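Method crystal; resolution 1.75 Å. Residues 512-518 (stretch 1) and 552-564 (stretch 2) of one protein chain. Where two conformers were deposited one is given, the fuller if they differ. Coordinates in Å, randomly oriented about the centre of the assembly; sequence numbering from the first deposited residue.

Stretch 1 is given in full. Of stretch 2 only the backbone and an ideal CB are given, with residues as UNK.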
# COMPACT_ATOMS: atom_id res chain seq x y z
N VAL A 512 32.37 -5.18 -3.21
CA VAL A 512 32.25 -5.79 -1.92
C VAL A 512 30.97 -5.35 -1.25
O VAL A 512 30.46 -4.24 -1.47
CB VAL A 512 33.43 -5.46 -1.02
CG1 VAL A 512 34.73 -5.89 -1.73
CG2 VAL A 512 33.52 -4.00 -0.64
N GLN A 513 30.53 -6.19 -0.37
CA GLN A 513 29.32 -5.91 0.36
C GLN A 513 29.56 -4.88 1.40
O GLN A 513 30.63 -4.78 1.95
CB GLN A 513 28.73 -7.17 0.95
CG GLN A 513 28.49 -8.37 -0.02
CD GLN A 513 28.22 -9.70 0.60
OE1 GLN A 513 28.38 -9.87 1.83
NE2 GLN A 513 27.89 -10.72 -0.23
N ILE A 514 28.48 -4.13 1.71
CA ILE A 514 28.56 -2.99 2.62
C ILE A 514 27.45 -3.13 3.63
O ILE A 514 26.30 -3.22 3.25
CB ILE A 514 28.46 -1.66 1.86
CG1 ILE A 514 29.61 -1.43 0.86
CG2 ILE A 514 28.36 -0.49 2.81
CD1 ILE A 514 30.90 -1.25 1.54
N PHE A 515 27.81 -3.07 4.92
CA PHE A 515 26.81 -3.15 5.99
C PHE A 515 27.01 -1.97 6.93
O PHE A 515 28.07 -1.86 7.58
CB PHE A 515 26.97 -4.50 6.74
CG PHE A 515 26.81 -5.65 5.86
CD1 PHE A 515 25.58 -6.17 5.54
CD2 PHE A 515 27.96 -6.23 5.24
CE1 PHE A 515 25.44 -7.26 4.68
CE2 PHE A 515 27.80 -7.26 4.38
CZ PHE A 515 26.59 -7.80 4.13
N VAL A 516 26.01 -1.10 6.99
CA VAL A 516 26.03 0.11 7.82
C VAL A 516 24.91 0.14 8.82
O VAL A 516 23.74 -0.01 8.45
CB VAL A 516 26.05 1.38 6.95
CG1 VAL A 516 26.16 2.60 7.84
CG2 VAL A 516 27.19 1.37 6.00
N ILE A 517 25.24 0.29 10.11
CA ILE A 517 24.27 0.41 11.15
C ILE A 517 24.65 1.63 11.97
O ILE A 517 25.73 1.59 12.61
CB ILE A 517 24.20 -0.81 12.05
CG1 ILE A 517 23.90 -2.11 11.24
CG2 ILE A 517 23.08 -0.60 13.10
CD1 ILE A 517 25.17 -2.79 10.75
N THR A 518 23.81 2.66 12.00
CA THR A 518 24.33 3.96 12.53
C THR A 518 23.30 4.78 13.22
O THR A 518 22.10 4.64 12.95
CB THR A 518 24.93 4.80 11.44
OG1 THR A 518 25.44 6.04 12.01
CG2 THR A 518 23.97 5.16 10.34
N UNK A 552 19.60 -6.53 -1.08
CA UNK A 552 19.77 -7.04 0.29
C UNK A 552 20.70 -8.28 0.24
O UNK A 552 20.45 -9.26 -0.55
CB UNK A 552 18.42 -7.39 0.91
N UNK A 553 21.62 -8.30 1.17
CA UNK A 553 22.32 -9.49 1.54
C UNK A 553 22.29 -9.54 3.08
O UNK A 553 22.59 -8.54 3.72
CB UNK A 553 23.74 -9.50 0.98
N UNK A 554 21.98 -10.71 3.64
CA UNK A 554 22.08 -10.90 5.11
C UNK A 554 23.41 -10.42 5.69
O UNK A 554 24.51 -10.70 5.14
CB UNK A 554 21.89 -12.38 5.46
N UNK A 555 23.35 -9.72 6.82
CA UNK A 555 24.54 -9.33 7.49
C UNK A 555 25.45 -10.55 7.80
O UNK A 555 24.90 -11.61 8.20
CB UNK A 555 24.17 -8.58 8.77
N UNK A 556 26.76 -10.32 7.81
CA UNK A 556 27.64 -11.45 8.12
C UNK A 556 27.37 -11.86 9.62
O UNK A 556 27.09 -11.01 10.50
CB UNK A 556 29.11 -11.08 7.89
N UNK A 557 27.54 -13.15 9.87
CA UNK A 557 27.22 -13.65 11.20
C UNK A 557 28.01 -12.95 12.30
O UNK A 557 27.42 -12.74 13.34
CB UNK A 557 27.48 -15.16 11.26
N UNK A 558 29.28 -12.61 12.11
CA UNK A 558 30.03 -11.95 13.19
C UNK A 558 29.46 -10.55 13.49
O UNK A 558 29.46 -10.09 14.65
CB UNK A 558 31.51 -11.84 12.82
N UNK A 559 28.86 -9.96 12.46
CA UNK A 559 28.21 -8.62 12.69
C UNK A 559 26.91 -8.83 13.43
O UNK A 559 26.63 -8.08 14.36
CB UNK A 559 27.95 -7.88 11.38
N UNK A 560 26.06 -9.81 13.08
CA UNK A 560 24.86 -10.10 13.77
C UNK A 560 25.17 -10.44 15.25
O UNK A 560 24.56 -9.93 16.21
CB UNK A 560 24.12 -11.24 13.07
N UNK A 561 26.18 -11.29 15.45
CA UNK A 561 26.55 -11.68 16.81
C UNK A 561 26.94 -10.43 17.65
O UNK A 561 26.54 -10.32 18.81
CB UNK A 561 27.70 -12.68 16.77
N UNK A 562 27.69 -9.52 17.06
CA UNK A 562 28.04 -8.28 17.73
C UNK A 562 26.82 -7.45 18.08
O UNK A 562 26.61 -7.02 19.28
CB UNK A 562 28.99 -7.46 16.85
N UNK A 563 25.95 -7.26 17.11
CA UNK A 563 24.76 -6.48 17.37
C UNK A 563 23.86 -7.08 18.45
O UNK A 563 23.26 -6.34 19.26
CB UNK A 563 23.97 -6.32 16.07
N UNK A 564 23.77 -8.39 18.49
CA UNK A 564 23.00 -9.05 19.46
C UNK A 564 23.68 -8.88 20.86
O UNK A 564 22.93 -8.69 21.85
CB UNK A 564 22.83 -10.52 19.07

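Stretch 1 is a strand that turns Gln513, Phe515 and Ile517 toward stretch 2, which runs as an extended segment and then a helix nearly parallel to the strand, 7° between their directions.

Position 552 points its CA-to-CB bond away, with nothing of the strand within 5.5 Å of the ideal CB; stretch 1 sets no demand. It is Tyr552, whose hydroxyl is hydrogen-bonded elsewhere in the structure.

Position 553 points toward the strand, its ideal CB 4.5 Å from Gln513 NE2 and 4.6 Å from Phe515 CZ. A compact beta-branched residue such as valine, isoleucine or threonine fits the extended backbone (-133/134). Val553 sets CG1 3.7 Å from Gln513 NE2 and 4.1 Å from Phe515 CZ, while its carbonyl O lies at the ring edge, 3.3 Å from Phe515 CE1.

Position 554 points away, so long polar side chains suit it. Arg554 offers the strand mainly its backbone, O lying 3.6 Å from Phe515 CE1; its NH1 donates to the side chain of position 557.

Position 555 points sideways, with its ideal CB 4.3 Å from Phe515 CD1 and Ile517 further along the strand. A flexible apolar chain, methionine or leucine, could follow that surface. Met555 does so: CG packs 3.7 Å from Phe515 CD1, and SD reaches to 4.0 Å from Ile517 CD1.

Position 556 is the N-cap, sideways to the strand, with phi -66° compatible with proline; serine, threonine or aspartate are common caps too. The nearby aromatic ring favors an aliphatic surface. Pro556 lays CD over one face of Phe515, 3.5 Å from the ring centroid and 11° off its normal, a CH-pi contact.

Positions 557 and 558 are out of reach, in the first helical turn, where polar residues or proline are acceptable. Gln557, whose OE1 accepts the bond from Arg554 NH1, passes the polar chain on, NE2 donating to the side chain of position 561; Pro558 follows.

Position 559 points toward the strand, but no strand atom lies within 5.5 Å of its ideal CB. The gap calls for a medium-length apolar chain such as leucine, isoleucine or methionine. Leu559 bridges two strand residues with CD2, 3.6 Å from Phe515 CB and 3.9 Å from Ile517 CD1.

Positions 560, 561 and 562 are beyond the strand's reach, leaving the choice open to other demands. They are Ile560, Asp561, whose OD1 accepts the bond from Gln557 NE2, and Tyr562.

Position 563, one turn after Leu559, again points toward the strand across a gap, so leucine or methionine suits. Leu563 brings CD1 to 4.2 Å from Ile517 CG1.

Position 564 is out of reach and unconstrained here; it is Leu564.

Stretch 2, residues 552-564: YVRMPQPLIDYLL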
# COMPACT_ATOMS: atom_id res chain seq x y z
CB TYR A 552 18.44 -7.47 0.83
CG TYR A 552 18.45 -8.34 2.11
CD1 TYR A 552 18.78 -7.78 3.32
CD2 TYR A 552 18.26 -9.73 2.06
CE1 TYR A 552 18.80 -8.56 4.45
CE2 TYR A 552 18.30 -10.50 3.21
CZ TYR A 552 18.47 -9.88 4.42
OH TYR A 552 18.56 -10.64 5.58
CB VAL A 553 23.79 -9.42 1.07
CG1 VAL A 553 24.71 -10.54 1.68
CG2 VAL A 553 23.87 -9.41 -0.44
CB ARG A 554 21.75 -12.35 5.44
CG ARG A 554 21.62 -12.67 6.91
CD ARG A 554 21.10 -14.12 7.08
NE ARG A 554 20.78 -14.40 8.47
CZ ARG A 554 21.60 -14.89 9.41
NH1 ARG A 554 22.89 -15.25 9.18
NH2 ARG A 554 21.10 -15.04 10.62
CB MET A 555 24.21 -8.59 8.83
CG MET A 555 23.70 -7.14 8.61
SD MET A 555 23.42 -6.31 10.23
CE MET A 555 21.96 -6.99 10.76
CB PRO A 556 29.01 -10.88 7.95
CG PRO A 556 28.83 -9.71 7.00
CD PRO A 556 27.51 -9.15 7.34
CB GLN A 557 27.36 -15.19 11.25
CG GLN A 557 26.77 -15.77 12.55
CD GLN A 557 25.29 -15.51 12.66
OE1 GLN A 557 24.53 -15.82 11.77
NE2 GLN A 557 24.88 -15.03 13.79
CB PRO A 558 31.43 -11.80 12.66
CG PRO A 558 31.49 -12.65 11.43
CD PRO A 558 30.17 -13.05 11.00
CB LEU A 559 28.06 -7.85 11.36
CG LEU A 559 27.31 -6.49 11.39
CD1 LEU A 559 28.21 -5.56 12.22
CD2 LEU A 559 27.17 -6.01 9.96
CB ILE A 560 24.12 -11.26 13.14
CG1 ILE A 560 23.61 -10.89 11.72
CG2 ILE A 560 22.99 -11.79 14.00
CD1 ILE A 560 23.05 -12.01 10.97
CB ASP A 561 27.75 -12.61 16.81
CG ASP A 561 27.42 -13.99 16.21
OD1 ASP A 561 26.26 -14.36 15.97
OD2 ASP A 561 28.41 -14.64 16.02
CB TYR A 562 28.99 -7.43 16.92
CG TYR A 562 29.36 -6.12 17.54
CD1 TYR A 562 30.33 -6.05 18.56
CD2 TYR A 562 28.67 -4.94 17.24
CE1 TYR A 562 30.64 -4.83 19.15
CE2 TYR A 562 28.92 -3.74 17.88
CZ TYR A 562 29.94 -3.67 18.78
OH TYR A 562 30.21 -2.52 19.40
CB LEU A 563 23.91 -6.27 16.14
CG LEU A 563 24.63 -5.49 15.02
CD1 LEU A 563 23.84 -5.53 13.70
CD2 LEU A 563 24.93 -4.05 15.36
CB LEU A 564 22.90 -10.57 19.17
CG LEU A 564 22.00 -10.99 18.01
CD1 LEU A 564 22.10 -12.48 17.64
CD2 LEU A 564 20.56 -10.76 18.36
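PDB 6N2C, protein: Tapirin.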